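Local coordinates for protein tryptophan synthase alpha chain (Aquifex aeolicus, PDB 2EKC) that probably cleaves indoleglycerol phosphate to indole and glyceraldehyde 3-phosphate, as the alpha subunit of tryptophan synthase in the last step of tryptophan biosynthesis, at residues Leu117-Lys121 / Gly122-Phe126; Ser5-Phe8 / Thr9-Lys12; Tyr27-Tyr30 / Glu31-Leu34; Lys245-Asp248 / Leu249-Val253. All blocks are in the same frame, centred on the assembly; numbering follows the deposited sequence.

Contact 1 (Leu117-Lys121 / Gly122-Phe126); sequences LSREK and GIDGF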
ATOM      1  N   LEU A 117      -5.093  10.472  14.966  1.00 14.76           N
ATOM      2  CA  LEU A 117      -3.738  10.005  15.232  1.00 13.26           C
ATOM      3  C   LEU A 117      -2.940   9.711  13.965  1.00 13.50           C
ATOM      4  O   LEU A 117      -1.770  10.086  13.863  1.00 12.71           O
ATOM      5  CB  LEU A 117      -3.779   8.762  16.125  1.00 14.36           C
ATOM      6  CG  LEU A 117      -4.273   9.043  17.549  1.00 15.85           C
ATOM      7  CD1 LEU A 117      -4.484   7.742  18.298  1.00 14.99           C
ATOM      8  CD2 LEU A 117      -3.265   9.929  18.267  1.00 17.44           C
ATOM      9  N   SER A 118      -3.565   9.030  13.009  1.00 12.55           N
ATOM     10  CA  SER A 118      -2.890   8.694  11.753  1.00 13.65           C
ATOM     11  C   SER A 118      -2.379   9.948  11.045  1.00 14.56           C
ATOM     12  O   SER A 118      -1.231  10.007  10.605  1.00 12.44           O
ATOM     13  CB  SER A 118      -3.844   7.938  10.813  1.00 13.40           C
ATOM     14  OG  SER A 118      -4.160   6.651  11.322  1.00 16.40           O
ATOM     15  N   ARG A 119      -3.240  10.954  10.937  1.00 15.97           N
ATOM     16  CA  ARG A 119      -2.858  12.192  10.270  1.00 18.48           C
ATOM     17  C   ARG A 119      -1.716  12.902  10.997  1.00 18.14           C
ATOM     18  O   ARG A 119      -0.794  13.413  10.365  1.00 16.14           O
ATOM     19  CB  ARG A 119      -4.067  13.125  10.170  1.00 21.37           C
ATOM     20  CG  ARG A 119      -3.853  14.334   9.277  1.00 26.36           C
ATOM     21  CD  ARG A 119      -3.446  13.892   7.879  1.00 32.31           C
ATOM     22  NE  ARG A 119      -3.440  14.990   6.915  1.00 38.40           N
ATOM     23  CZ  ARG A 119      -2.952  14.894   5.681  1.00 40.21           C
ATOM     24  NH1 ARG A 119      -2.424  13.750   5.261  1.00 41.45           N
ATOM     25  NH2 ARG A 119      -2.998  15.937   4.864  1.00 42.29           N
ATOM     26  N   GLU A 120      -1.774  12.930  12.324  1.00 16.71           N
ATOM     27  CA  GLU A 120      -0.744  13.599  13.106  1.00 19.99           C
ATOM     28  C   GLU A 120       0.630  12.943  12.986  1.00 20.49           C
ATOM     29  O   GLU A 120       1.651  13.610  13.152  1.00 19.39           O
ATOM     30  CB  GLU A 120      -1.150  13.656  14.581  1.00 21.42           C
ATOM     31  CG  GLU A 120      -2.516  14.287  14.825  1.00 26.09           C
ATOM     32  CD  GLU A 120      -2.777  14.577  16.295  1.00 27.72           C
ATOM     33  OE1 GLU A 120      -2.277  13.816  17.153  1.00 28.86           O
ATOM     34  OE2 GLU A 120      -3.494  15.556  16.591  1.00 29.49           O
ATOM     35  N   LYS A 121       0.660  11.646  12.684  1.00 19.67           N
ATOM     36  CA  LYS A 121       1.928  10.928  12.577  1.00 19.86           C
ATOM     37  C   LYS A 121       2.455  10.688  11.161  1.00 19.08           C
ATOM     38  O   LYS A 121       3.312   9.829  10.961  1.00 18.96           O
ATOM     39  CB  LYS A 121       1.831   9.587  13.307  1.00 22.57           C
ATOM     40  CG  LYS A 121       1.504   9.698  14.786  1.00 26.41           C
ATOM     41  CD  LYS A 121       2.649  10.294  15.574  1.00 26.96           C
ATOM     42  CE  LYS A 121       2.321  10.335  17.060  1.00 30.32           C
ATOM     43  NZ  LYS A 121       3.446  10.882  17.865  1.00 31.37           N
ATOM     44  N   GLY A 122       1.949  11.429  10.182  1.00 17.57           N
ATOM     45  CA  GLY A 122       2.450  11.279   8.826  1.00 16.26           C
ATOM     46  C   GLY A 122       1.739  10.368   7.842  1.00 15.56           C
ATOM     47  O   GLY A 122       2.207  10.214   6.714  1.00 16.48           O
ATOM     48  N   ILE A 123       0.624   9.761   8.232  1.00 13.01           N
ATOM     49  CA  ILE A 123      -0.087   8.875   7.307  1.00 12.89           C
ATOM     50  C   ILE A 123      -0.839   9.708   6.272  1.00 13.54           C
ATOM     51  O   ILE A 123      -1.479  10.703   6.609  1.00 14.60           O
ATOM     52  CB  ILE A 123      -1.090   7.955   8.051  1.00 12.48           C
ATOM     53  CG1 ILE A 123      -0.340   7.015   9.004  1.00 13.26           C
ATOM     54  CG2 ILE A 123      -1.903   7.147   7.045  1.00 11.99           C
ATOM     55  CD1 ILE A 123       0.618   6.047   8.304  1.00 11.78           C
ATOM     56  N   ASP A 124      -0.754   9.303   5.008  1.00 11.54           N
ATOM     57  CA  ASP A 124      -1.422  10.027   3.935  1.00 12.92           C
ATOM     58  C   ASP A 124      -2.778   9.449   3.562  1.00 13.86           C
ATOM     59  O   ASP A 124      -3.672  10.187   3.154  1.00 13.90           O
ATOM     60  CB  ASP A 124      -0.529  10.062   2.697  1.00 14.99           C
ATOM     61  CG  ASP A 124       0.690  10.924   2.898  1.00 16.32           C
ATOM     62  OD1 ASP A 124       0.514  12.140   3.117  1.00 16.94           O
ATOM     63  OD2 ASP A 124       1.814  10.388   2.848  1.00 16.06           O
ATOM     64  N   GLY A 125      -2.923   8.132   3.694  1.00 12.24           N
ATOM     65  CA  GLY A 125      -4.187   7.489   3.367  1.00 12.82           C
ATOM     66  C   GLY A 125      -4.238   6.066   3.890  1.00 13.41           C
ATOM     67  O   GLY A 125      -3.274   5.597   4.495  1.00 13.23           O
ATOM     68  N   PHE A 126      -5.358   5.380   3.668  1.00 13.44           N
ATOM     69  CA  PHE A 126      -5.510   3.998   4.126  1.00 12.19           C
ATOM     70  C   PHE A 126      -5.788   3.022   2.994  1.00 12.84           C
ATOM     71  O   PHE A 126      -6.232   3.399   1.914  1.00 13.72           O
ATOM     72  CB  PHE A 126      -6.703   3.827   5.091  1.00 11.84           C
ATOM     73  CG  PHE A 126      -6.630   4.635   6.365  1.00 11.54           C
ATOM     74  CD1 PHE A 126      -5.422   5.101   6.869  1.00 13.67           C
ATOM     75  CD2 PHE A 126      -7.799   4.881   7.093  1.00 13.14           C
ATOM     76  CE1 PHE A 126      -5.377   5.801   8.084  1.00 13.04           C
ATOM     77  CE2 PHE A 126      -7.770   5.575   8.301  1.00 11.81           C
ATOM     78  CZ  PHE A 126      -6.553   6.038   8.800  1.00 13.06           C
TER
HETATM   79  O   HOH W   1      -0.327  12.995   7.649  1.00 19.83           O

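Contact 2 (Ser5-Phe8 / Thr9-Lys12); sequences SDKF and TELK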
ATOM      1  N   SER A   5      -1.052  12.419  -5.085  1.00 15.65           N
ATOM      2  CA  SER A   5      -1.182  13.095  -6.366  1.00 17.42           C
ATOM      3  C   SER A   5       0.135  13.737  -6.783  1.00 17.65           C
ATOM      4  O   SER A   5       0.528  13.641  -7.946  1.00 19.50           O
ATOM      5  CB  SER A   5      -2.279  14.153  -6.301  1.00 19.24           C
ATOM      6  OG  SER A   5      -3.551  13.534  -6.325  1.00 25.96           O
ATOM      7  N   ASP A   6       0.820  14.388  -5.843  1.00 17.78           N
ATOM      8  CA  ASP A   6       2.097  15.020  -6.164  1.00 17.81           C
ATOM      9  C   ASP A   6       3.085  13.981  -6.689  1.00 17.09           C
ATOM     10  O   ASP A   6       3.779  14.212  -7.678  1.00 17.79           O
ATOM     11  CB  ASP A   6       2.721  15.697  -4.938  1.00 19.05           C
ATOM     12  CG  ASP A   6       1.892  16.858  -4.408  1.00 22.12           C
ATOM     13  OD1 ASP A   6       1.098  17.437  -5.174  1.00 20.54           O
ATOM     14  OD2 ASP A   6       2.056  17.200  -3.218  1.00 21.94           O
ATOM     15  N   LYS A   7       3.149  12.834  -6.022  1.00 15.90           N
ATOM     16  CA  LYS A   7       4.080  11.784  -6.431  1.00 16.62           C
ATOM     17  C   LYS A   7       3.822  11.263  -7.838  1.00 15.74           C
ATOM     18  O   LYS A   7       4.755  11.107  -8.625  1.00 17.05           O
ATOM     19  CB  LYS A   7       4.045  10.616  -5.443  1.00 15.95           C
ATOM     20  CG  LYS A   7       5.027   9.497  -5.786  1.00 17.26           C
ATOM     21  CD  LYS A   7       6.475   9.998  -5.834  1.00 16.18           C
ATOM     22  CE  LYS A   7       6.950  10.477  -4.471  1.00 18.38           C
ATOM     23  NZ  LYS A   7       8.361  10.962  -4.503  1.00 17.86           N
ATOM     24  N   PHE A   8       2.566  10.974  -8.159  1.00 16.01           N
ATOM     25  CA  PHE A   8       2.243  10.470  -9.490  1.00 16.12           C
ATOM     26  C   PHE A   8       2.511  11.523 -10.565  1.00 17.10           C
ATOM     27  O   PHE A   8       2.905  11.199 -11.687  1.00 15.98           O
ATOM     28  CB  PHE A   8       0.789   9.989  -9.542  1.00 16.30           C
ATOM     29  CG  PHE A   8       0.609   8.573  -9.056  1.00 16.71           C
ATOM     30  CD1 PHE A   8       1.178   7.511  -9.756  1.00 15.23           C
ATOM     31  CD2 PHE A   8      -0.110   8.303  -7.895  1.00 16.59           C
ATOM     32  CE1 PHE A   8       1.034   6.196  -9.310  1.00 15.30           C
ATOM     33  CE2 PHE A   8      -0.261   6.987  -7.437  1.00 16.14           C
ATOM     34  CZ  PHE A   8       0.311   5.934  -8.148  1.00 15.91           C
ATOM     35  N   THR A   9       2.307  12.788 -10.225  1.00 18.39           N
ATOM     36  CA  THR A   9       2.576  13.855 -11.179  1.00 19.64           C
ATOM     37  C   THR A   9       4.085  13.901 -11.404  1.00 18.70           C
ATOM     38  O   THR A   9       4.559  14.094 -12.524  1.00 20.74           O
ATOM     39  CB  THR A   9       2.079  15.208 -10.639  1.00 18.52           C
ATOM     40  OG1 THR A   9       0.654  15.176 -10.563  1.00 21.49           O
ATOM     41  CG2 THR A   9       2.516  16.353 -11.549  1.00 21.09           C
ATOM     42  N   GLU A  10       4.836  13.711 -10.327  1.00 19.42           N
ATOM     43  CA  GLU A  10       6.291  13.708 -10.404  1.00 20.59           C
ATOM     44  C   GLU A  10       6.780  12.537 -11.253  1.00 20.73           C
ATOM     45  O   GLU A  10       7.614  12.707 -12.147  1.00 20.72           O
ATOM     46  CB  GLU A  10       6.892  13.612  -8.993  1.00 23.64           C
ATOM     47  CG  GLU A  10       8.369  13.242  -8.960  1.00 27.35           C
ATOM     48  CD  GLU A  10       8.917  13.126  -7.546  1.00 31.91           C
ATOM     49  OE1 GLU A  10       8.194  12.621  -6.661  1.00 34.10           O
ATOM     50  OE2 GLU A  10      10.078  13.525  -7.319  1.00 34.62           O
ATOM     51  N   LEU A  11       6.260  11.345 -10.976  1.00 17.74           N
ATOM     52  CA  LEU A  11       6.674  10.160 -11.718  1.00 19.03           C
ATOM     53  C   LEU A  11       6.385  10.306 -13.204  1.00 19.28           C
ATOM     54  O   LEU A  11       7.197   9.919 -14.044  1.00 19.53           O
ATOM     55  CB  LEU A  11       5.974   8.917 -11.164  1.00 17.47           C
ATOM     56  CG  LEU A  11       6.433   8.505  -9.761  1.00 19.24           C
ATOM     57  CD1 LEU A  11       5.472   7.485  -9.182  1.00 17.30           C
ATOM     58  CD2 LEU A  11       7.849   7.940  -9.834  1.00 19.95           C
ATOM     59  N   LYS A  12       5.228  10.872 -13.523  1.00 20.72           N
ATOM     60  CA  LYS A  12       4.846  11.074 -14.912  1.00 23.47           C
ATOM     61  C   LYS A  12       5.882  11.947 -15.620  1.00 24.41           C
ATOM     62  O   LYS A  12       6.281  11.662 -16.748  1.00 23.25           O
ATOM     63  CB  LYS A  12       3.464  11.726 -14.985  1.00 25.93           C
ATOM     64  CG  LYS A  12       2.943  11.941 -16.402  1.00 31.49           C
ATOM     65  CD  LYS A  12       1.546  12.560 -16.385  1.00 35.59           C
ATOM     66  CE  LYS A  12       1.535  13.887 -15.631  1.00 37.83           C
ATOM     67  NZ  LYS A  12       0.178  14.507 -15.584  1.00 40.59           N
TER

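Contact 3 (Tyr27-Tyr30 / Glu31-Leu34); sequences YPDY and ETSL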
ATOM      1  N   TYR A  27       8.108  -6.970  12.200  1.00 11.77           N
ATOM      2  CA  TYR A  27       8.544  -8.261  11.661  1.00 12.37           C
ATOM      3  C   TYR A  27       9.893  -8.142  10.971  1.00 12.24           C
ATOM      4  O   TYR A  27      10.059  -7.317  10.075  1.00 12.52           O
ATOM      5  CB  TYR A  27       7.539  -8.804  10.641  1.00 11.74           C
ATOM      6  CG  TYR A  27       7.996 -10.104  10.012  1.00 12.36           C
ATOM      7  CD1 TYR A  27       7.969 -11.299  10.736  1.00 10.99           C
ATOM      8  CD2 TYR A  27       8.497 -10.133   8.710  1.00 12.41           C
ATOM      9  CE1 TYR A  27       8.433 -12.495  10.179  1.00 12.02           C
ATOM     10  CE2 TYR A  27       8.966 -11.325   8.139  1.00 11.70           C
ATOM     11  CZ  TYR A  27       8.931 -12.501   8.882  1.00 12.70           C
ATOM     12  OH  TYR A  27       9.394 -13.673   8.330  1.00 12.08           O
ATOM     13  N   PRO A  28      10.867  -8.989  11.348  1.00 13.53           N
ATOM     14  CA  PRO A  28      10.803 -10.040  12.367  1.00 13.93           C
ATOM     15  C   PRO A  28      10.819  -9.489  13.794  1.00 15.01           C
ATOM     16  O   PRO A  28      10.576 -10.222  14.751  1.00 15.11           O
ATOM     17  CB  PRO A  28      12.021 -10.901  12.045  1.00 14.14           C
ATOM     18  CG  PRO A  28      12.995  -9.906  11.508  1.00 14.39           C
ATOM     19  CD  PRO A  28      12.129  -9.079  10.592  1.00 15.74           C
ATOM     20  N   ASP A  29      11.112  -8.194  13.911  1.00 15.81           N
ATOM     21  CA  ASP A  29      11.144  -7.467  15.183  1.00 16.95           C
ATOM     22  C   ASP A  29      11.123  -5.986  14.814  1.00 17.14           C
ATOM     23  O   ASP A  29      11.422  -5.636  13.672  1.00 16.70           O
ATOM     24  CB  ASP A  29      12.397  -7.819  16.002  1.00 19.86           C
ATOM     25  CG  ASP A  29      13.694  -7.501  15.273  1.00 20.69           C
ATOM     26  OD1 ASP A  29      14.050  -6.312  15.165  1.00 21.10           O
ATOM     27  OD2 ASP A  29      14.355  -8.447  14.804  1.00 22.56           O
ATOM     28  N   TYR A  30      10.757  -5.116  15.753  1.00 16.74           N
ATOM     29  CA  TYR A  30      10.679  -3.688  15.446  1.00 16.76           C
ATOM     30  C   TYR A  30      11.940  -3.119  14.803  1.00 17.52           C
ATOM     31  O   TYR A  30      11.874  -2.542  13.720  1.00 16.74           O
ATOM     32  CB  TYR A  30      10.350  -2.863  16.697  1.00 17.45           C
ATOM     33  CG  TYR A  30      10.051  -1.410  16.376  1.00 16.95           C
ATOM     34  CD1 TYR A  30       8.770  -1.009  15.996  1.00 16.68           C
ATOM     35  CD2 TYR A  30      11.059  -0.448  16.402  1.00 16.71           C
ATOM     36  CE1 TYR A  30       8.501   0.317  15.647  1.00 16.97           C
ATOM     37  CE2 TYR A  30      10.804   0.881  16.052  1.00 18.62           C
ATOM     38  CZ  TYR A  30       9.523   1.254  15.676  1.00 19.54           C
ATOM     39  OH  TYR A  30       9.268   2.559  15.320  1.00 21.73           O
ATOM     40  N   GLU A  31      13.082  -3.282  15.468  1.00 18.40           N
ATOM     41  CA  GLU A  31      14.352  -2.761  14.955  1.00 19.68           C
ATOM     42  C   GLU A  31      14.652  -3.202  13.520  1.00 19.37           C
ATOM     43  O   GLU A  31      14.954  -2.374  12.662  1.00 17.42           O
ATOM     44  CB  GLU A  31      15.506  -3.180  15.868  1.00 25.78           C
ATOM     45  CG  GLU A  31      16.865  -2.666  15.405  1.00 34.00           C
ATOM     46  CD  GLU A  31      17.997  -3.020  16.361  1.00 38.22           C
ATOM     47  OE1 GLU A  31      18.175  -4.221  16.659  1.00 39.88           O
ATOM     48  OE2 GLU A  31      18.711  -2.094  16.807  1.00 40.80           O
ATOM     49  N   THR A  32      14.569  -4.504  13.267  1.00 16.69           N
ATOM     50  CA  THR A  32      14.827  -5.034  11.935  1.00 16.26           C
ATOM     51  C   THR A  32      13.844  -4.471  10.908  1.00 15.23           C
ATOM     52  O   THR A  32      14.239  -4.117   9.800  1.00 15.08           O
ATOM     53  CB  THR A  32      14.740  -6.572  11.927  1.00 17.52           C
ATOM     54  OG1 THR A  32      15.664  -7.108  12.881  1.00 17.57           O
ATOM     55  CG2 THR A  32      15.069  -7.122  10.543  1.00 20.21           C
ATOM     56  N   SER A  33      12.567  -4.374  11.275  1.00 14.18           N
ATOM     57  CA  SER A  33      11.568  -3.843  10.351  1.00 13.87           C
ATOM     58  C   SER A  33      11.852  -2.382  10.014  1.00 13.40           C
ATOM     59  O   SER A  33      11.629  -1.937   8.890  1.00 14.25           O
ATOM     60  CB  SER A  33      10.148  -3.987  10.929  1.00 11.58           C
ATOM     61  OG  SER A  33       9.873  -3.049  11.957  1.00 11.44           O
ATOM     62  N   LEU A  34      12.354  -1.631  10.984  1.00 14.24           N
ATOM     63  CA  LEU A  34      12.663  -0.226  10.741  1.00 14.39           C
ATOM     64  C   LEU A  34      13.809  -0.115   9.742  1.00 14.72           C
ATOM     65  O   LEU A  34      13.785   0.731   8.852  1.00 14.88           O
ATOM     66  CB  LEU A  34      13.033   0.474  12.045  1.00 14.04           C
ATOM     67  CG  LEU A  34      13.401   1.956  11.953  1.00 12.72           C
ATOM     68  CD1 LEU A  34      12.242   2.755  11.362  1.00 15.03           C
ATOM     69  CD2 LEU A  34      13.750   2.464  13.346  1.00 14.90           C
TER

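Contact 4 (Lys245-Asp248 / Leu249-Val253); sequences KIED and LGNLV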
ATOM      1  N   LYS A 245      17.813 -10.015   5.803  1.00 14.86           N
ATOM      2  CA  LYS A 245      18.649  -9.843   4.615  1.00 14.84           C
ATOM      3  C   LYS A 245      18.371  -8.469   4.023  1.00 15.34           C
ATOM      4  O   LYS A 245      17.791  -8.336   2.941  1.00 15.96           O
ATOM      5  CB  LYS A 245      18.353 -10.957   3.605  1.00 12.61           C
ATOM      6  CG  LYS A 245      18.783 -12.334   4.111  1.00 12.58           C
ATOM      7  CD  LYS A 245      18.209 -13.491   3.278  1.00 16.12           C
ATOM      8  CE  LYS A 245      18.881 -13.615   1.918  1.00 18.17           C
ATOM      9  NZ  LYS A 245      18.440 -14.849   1.203  1.00 19.25           N
ATOM     10  N   ILE A 246      18.804  -7.447   4.756  1.00 15.73           N
ATOM     11  CA  ILE A 246      18.595  -6.053   4.387  1.00 17.63           C
ATOM     12  C   ILE A 246      19.259  -5.629   3.084  1.00 18.81           C
ATOM     13  O   ILE A 246      18.662  -4.903   2.283  1.00 16.73           O
ATOM     14  CB  ILE A 246      19.071  -5.118   5.521  1.00 20.73           C
ATOM     15  CG1 ILE A 246      18.440  -5.554   6.850  1.00 20.13           C
ATOM     16  CG2 ILE A 246      18.713  -3.671   5.198  1.00 21.68           C
ATOM     17  CD1 ILE A 246      16.929  -5.717   6.802  1.00 21.68           C
ATOM     18  N   GLU A 247      20.493  -6.073   2.865  1.00 19.79           N
ATOM     19  CA  GLU A 247      21.195  -5.705   1.644  1.00 19.49           C
ATOM     20  C   GLU A 247      20.504  -6.292   0.422  1.00 17.83           C
ATOM     21  O   GLU A 247      20.379  -5.624  -0.601  1.00 18.43           O
ATOM     22  CB  GLU A 247      22.652  -6.175   1.688  1.00 21.34           C
ATOM     23  CG  GLU A 247      23.472  -5.661   0.512  1.00 26.43           C
ATOM     24  CD  GLU A 247      24.899  -6.175   0.518  1.00 30.49           C
ATOM     25  OE1 GLU A 247      25.601  -5.986   1.532  1.00 30.54           O
ATOM     26  OE2 GLU A 247      25.319  -6.766  -0.497  1.00 34.26           O
ATOM     27  N   ASP A 248      20.058  -7.541   0.525  1.00 17.64           N
ATOM     28  CA  ASP A 248      19.370  -8.194  -0.588  1.00 17.49           C
ATOM     29  C   ASP A 248      18.022  -7.534  -0.840  1.00 16.58           C
ATOM     30  O   ASP A 248      17.548  -7.481  -1.976  1.00 15.64           O
ATOM     31  CB  ASP A 248      19.162  -9.685  -0.304  1.00 19.72           C
ATOM     32  CG  ASP A 248      20.471 -10.461  -0.270  1.00 23.76           C
ATOM     33  OD1 ASP A 248      21.251 -10.362  -1.240  1.00 23.80           O
ATOM     34  OD2 ASP A 248      20.718 -11.174   0.726  1.00 29.27           O
ATOM     35  N   LEU A 249      17.401  -7.038   0.226  1.00 16.46           N
ATOM     36  CA  LEU A 249      16.108  -6.362   0.112  1.00 16.46           C
ATOM     37  C   LEU A 249      16.273  -5.074  -0.697  1.00 15.99           C
ATOM     38  O   LEU A 249      15.488  -4.787  -1.603  1.00 15.92           O
ATOM     39  CB  LEU A 249      15.561  -6.036   1.509  1.00 15.14           C
ATOM     40  CG  LEU A 249      14.273  -5.210   1.580  1.00 15.07           C
ATOM     41  CD1 LEU A 249      13.133  -5.955   0.897  1.00 13.83           C
ATOM     42  CD2 LEU A 249      13.935  -4.934   3.040  1.00 14.85           C
ATOM     43  N   GLY A 250      17.299  -4.301  -0.363  1.00 16.82           N
ATOM     44  CA  GLY A 250      17.555  -3.066  -1.083  1.00 17.49           C
ATOM     45  C   GLY A 250      17.871  -3.345  -2.540  1.00 17.67           C
ATOM     46  O   GLY A 250      17.461  -2.595  -3.431  1.00 19.48           O
ATOM     47  N   ASN A 251      18.598  -4.428  -2.789  1.00 17.53           N
ATOM     48  CA  ASN A 251      18.953  -4.802  -4.154  1.00 18.74           C
ATOM     49  C   ASN A 251      17.708  -5.151  -4.958  1.00 17.75           C
ATOM     50  O   ASN A 251      17.598  -4.788  -6.130  1.00 17.34           O
ATOM     51  CB  ASN A 251      19.909  -6.000  -4.166  1.00 18.93           C
ATOM     52  CG  ASN A 251      21.302  -5.645  -3.680  1.00 22.82           C
ATOM     53  OD1 ASN A 251      21.720  -4.488  -3.747  1.00 23.69           O
ATOM     54  ND2 ASN A 251      22.037  -6.646  -3.209  1.00 24.48           N
ATOM     55  N   LEU A 252      16.775  -5.861  -4.330  1.00 17.87           N
ATOM     56  CA  LEU A 252      15.540  -6.255  -4.998  1.00 17.65           C
ATOM     57  C   LEU A 252      14.687  -5.040  -5.357  1.00 17.59           C
ATOM     58  O   LEU A 252      14.126  -4.966  -6.450  1.00 17.47           O
ATOM     59  CB  LEU A 252      14.734  -7.210  -4.110  1.00 18.21           C
ATOM     60  CG  LEU A 252      13.372  -7.668  -4.650  1.00 19.80           C
ATOM     61  CD1 LEU A 252      13.548  -8.372  -5.991  1.00 20.42           C
ATOM     62  CD2 LEU A 252      12.709  -8.600  -3.640  1.00 20.48           C
ATOM     63  N   VAL A 253      14.594  -4.085  -4.439  1.00 18.32           N
ATOM     64  CA  VAL A 253      13.812  -2.875  -4.685  1.00 17.90           C
ATOM     65  C   VAL A 253      14.437  -2.074  -5.827  1.00 19.23           C
ATOM     66  O   VAL A 253      13.729  -1.509  -6.662  1.00 17.60           O
ATOM     67  CB  VAL A 253      13.739  -1.989  -3.421  1.00 17.86           C
ATOM     68  CG1 VAL A 253      13.171  -0.611  -3.771  1.00 18.72           C
ATOM     69  CG2 VAL A 253      12.870  -2.663  -2.368  1.00 11.49           C
TER
HETATM   70  O   HOH W   2      24.751  -5.417  -2.659  1.00 52.88           O
HETATM   71  O   HOH W   3      21.004  -9.332  -3.754  1.00 29.88           O

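Contact 1 (Leu117-Lys121 / Gly122-Phe126)
The Phe126 ring takes Ser118 at its edge: CB of Ser118 lies in the ring plane, 3.8 Å from CE1 of Phe126, and OG sits beside CZ. That hydroxyl is hydrogen-bonded back to the carbonyl of Phe114, whose own ring meets Phe126 at a steep angle. The second flat group, the Arg119 guanidinium, receives Ile123 O at its edge and in its plane. NH1 of Arg119 makes a weak hydrogen bond of 3.5 Å to Ile123 O and a long salt bridge, 4.0 Å, to OD1 of Asp124. Guanidinium and carboxylate planes stand 76° apart. The bend of Arg119 at chi2 (57°) brings NH1 back to Ile123 and Asp124, although the CB bond sets out away from them. A water donates to both Arg119 O and Ile123 O, adding a solvent bridge between the helix end and the chain beyond it. Beneath these side chains lies a Schellman motif: Ile123 N bonds to Ser118 O at 3.0 Å, Gly122 N makes a weak bond to Arg119 O, and Gly122, with phi 95°, is the C-prime residue. Asp124 has further partners in Arg3, Arg89 and the backbone N of Phe97. The turn thus ends helix 111-120 and leads into barrel strand 125-127; Ile123 and Phe126 pack on Leu99 of strand 97-100, while Lys121 lies on Leu82 of helix 78-91 and its NZ forms a salt bridge with Glu86.

Contact 2 (Ser5-Phe8 / Thr9-Lys12)
Lys7 reaches along helix 3-14 to Glu10, one turn on, and its side chain can be followed atom by atom. From CB the chain passes to CG, which lies 4.0 Å from CD1 of Leu11. Bends at chi2 (59°) and chi3 (65°) then fold the chain over so that CD and CE both come up against OE1 of Glu10. At the tip, NZ of Lys7 gives a hydrogen-bonded salt bridge of 2.7 Å to OE1 of Glu10, meeting that oxygen on its syn side and 23° out of the carboxylate plane. Glu10 comes alongside with its chain extended beyond CG, the two side chains pointing the same way. Thr9 adds a different bond: its OG1 donates to Ser5 O at 3.0 Å, from above the carbonyl plane, while Thr9 N reaches the same oxygen from the opposite face. Ser5 O is therefore gripped by two donors of one residue. Facing the barrel, CD1 of Leu11 lies 4.3 Å from CD1 of Phe8, oblique to the ring, and both side chains touch Ala18 of strand 18-24. The helix is thus amphipathic: Phe8 and Leu11 pack against the barrel, and the outer flank carries a lysine-glutamate pair spaced i to i+3, with Lys7 also lying against Ile95 and Pro96. The opposite charges probably neutralise one another locally, and a threonine hydroxyl turns back onto the backbone.

Contact 3 (Tyr27-Tyr30 / Glu31-Leu34)
Asp29 and Thr32 meet through two short bonds. OD1 of Asp29 takes Thr32 N at 2.7 Å with an N-H...O angle of 173°, and OD2 of Asp29 takes the hydroxyl OG1 of Thr32, also at 2.7 Å. Both carboxylate oxygens are used on their syn sides, with the donors well out of the plane. This makes Asp29 the N-cap of helix 30-42, its carboxylate facing the helix start, where a negative charge is probably stabilised by the dipole. Asp29 holds CG between its backbone N and carbonyl carbon (chi1 59°), which aims the carboxylate at the first turn. In the next shell, Pro28, which follows a cis peptide bond, crosses Thr32 at about a right angle and its CD lies 3.5 Å from CG2 of Thr32, bracing the methyl while the hydroxyl is tied to Asp29. Ser33 OG gives a 2.7 Å bond to Tyr30 O, an oxygen that also accepts from Leu34 N. Ser33 OG is also hydrogen-bonded to Gly26 N, just upstream. Farther out, CE2 of Tyr30 comes to 4.3 Å from CD2 of Leu34. The contact lies where the loop after strand 18-24 turns into helix 30-42; Tyr30, Ser33 and Leu34 pack on helix 78-91, Tyr27 rests against helix 62-73, and Asp29 and Thr32 touch Lys244.

Contact 4 (Lys245-Asp248 / Leu249-Val253)
Water-mediated bonds join Glu247 and Asp248 to Asn251. One water donates to OE2 of Glu247 at 2.6 Å. It accepts from ND2 of Asn251 at 3.0 Å. Another donates to OD1 of Asp248 at 2.7 Å. The same ND2 of Asn251 gives to this second water at 2.9 Å. The amide nitrogen thus serves two acidic residues, one four residues back, the other three, without touching either carboxylate directly. The side chains of Glu247 and Asn251 cross at a slant, carboxylate and amide planes 72° apart, and between the two side chains the nearest atoms are CG of Glu247 and ND2 of Asn251. Asn251 has CG beside its backbone N (chi1 -71°), and this lays the amide back over the preceding turn, its CG 3.2 Å from Glu247 O. Backbone bonds make up the second group: Leu249 N to Lys245 O, at the N-cap position, Gly250 N to Ile246 O, Asn251 N to Glu247 O and Leu252 N to Asp248 O form the opening turns of helix 246-258. Apolar packing is the third: Leu249 lies on Ala36 and Val40 of helix 30-42 and on Leu237 of helix 235-242, which Leu252 also touches. Chemically, the polar flank is linked by solvent: two carboxylates near the helix start, where the dipole would probably favour their negative charge, share one amide donor through water.

All four contacts are local; contacts 2, 3 and 4 sit in the helical layer around one TIM barrel or at its entry, and contact 1 runs from that layer into a barrel strand. Contacts 3 and 4 are the closest pair, with centres about 15 Å apart and nearest atoms about 4 Å apart; contact 4 packs on helix 30-42 farther along than contact 3, and the residue just before it touches contact 3. Contacts 1 and 2 have centres about 20 Å apart, yet helix 3-14 reaches contact 1 through Arg3. Of the predicted proton acceptors, Glu49 has its side chain about 9 Å from that of Ile123 and about 10 Å from that of Phe8, and Asp60 about 12 Å from that of Tyr27.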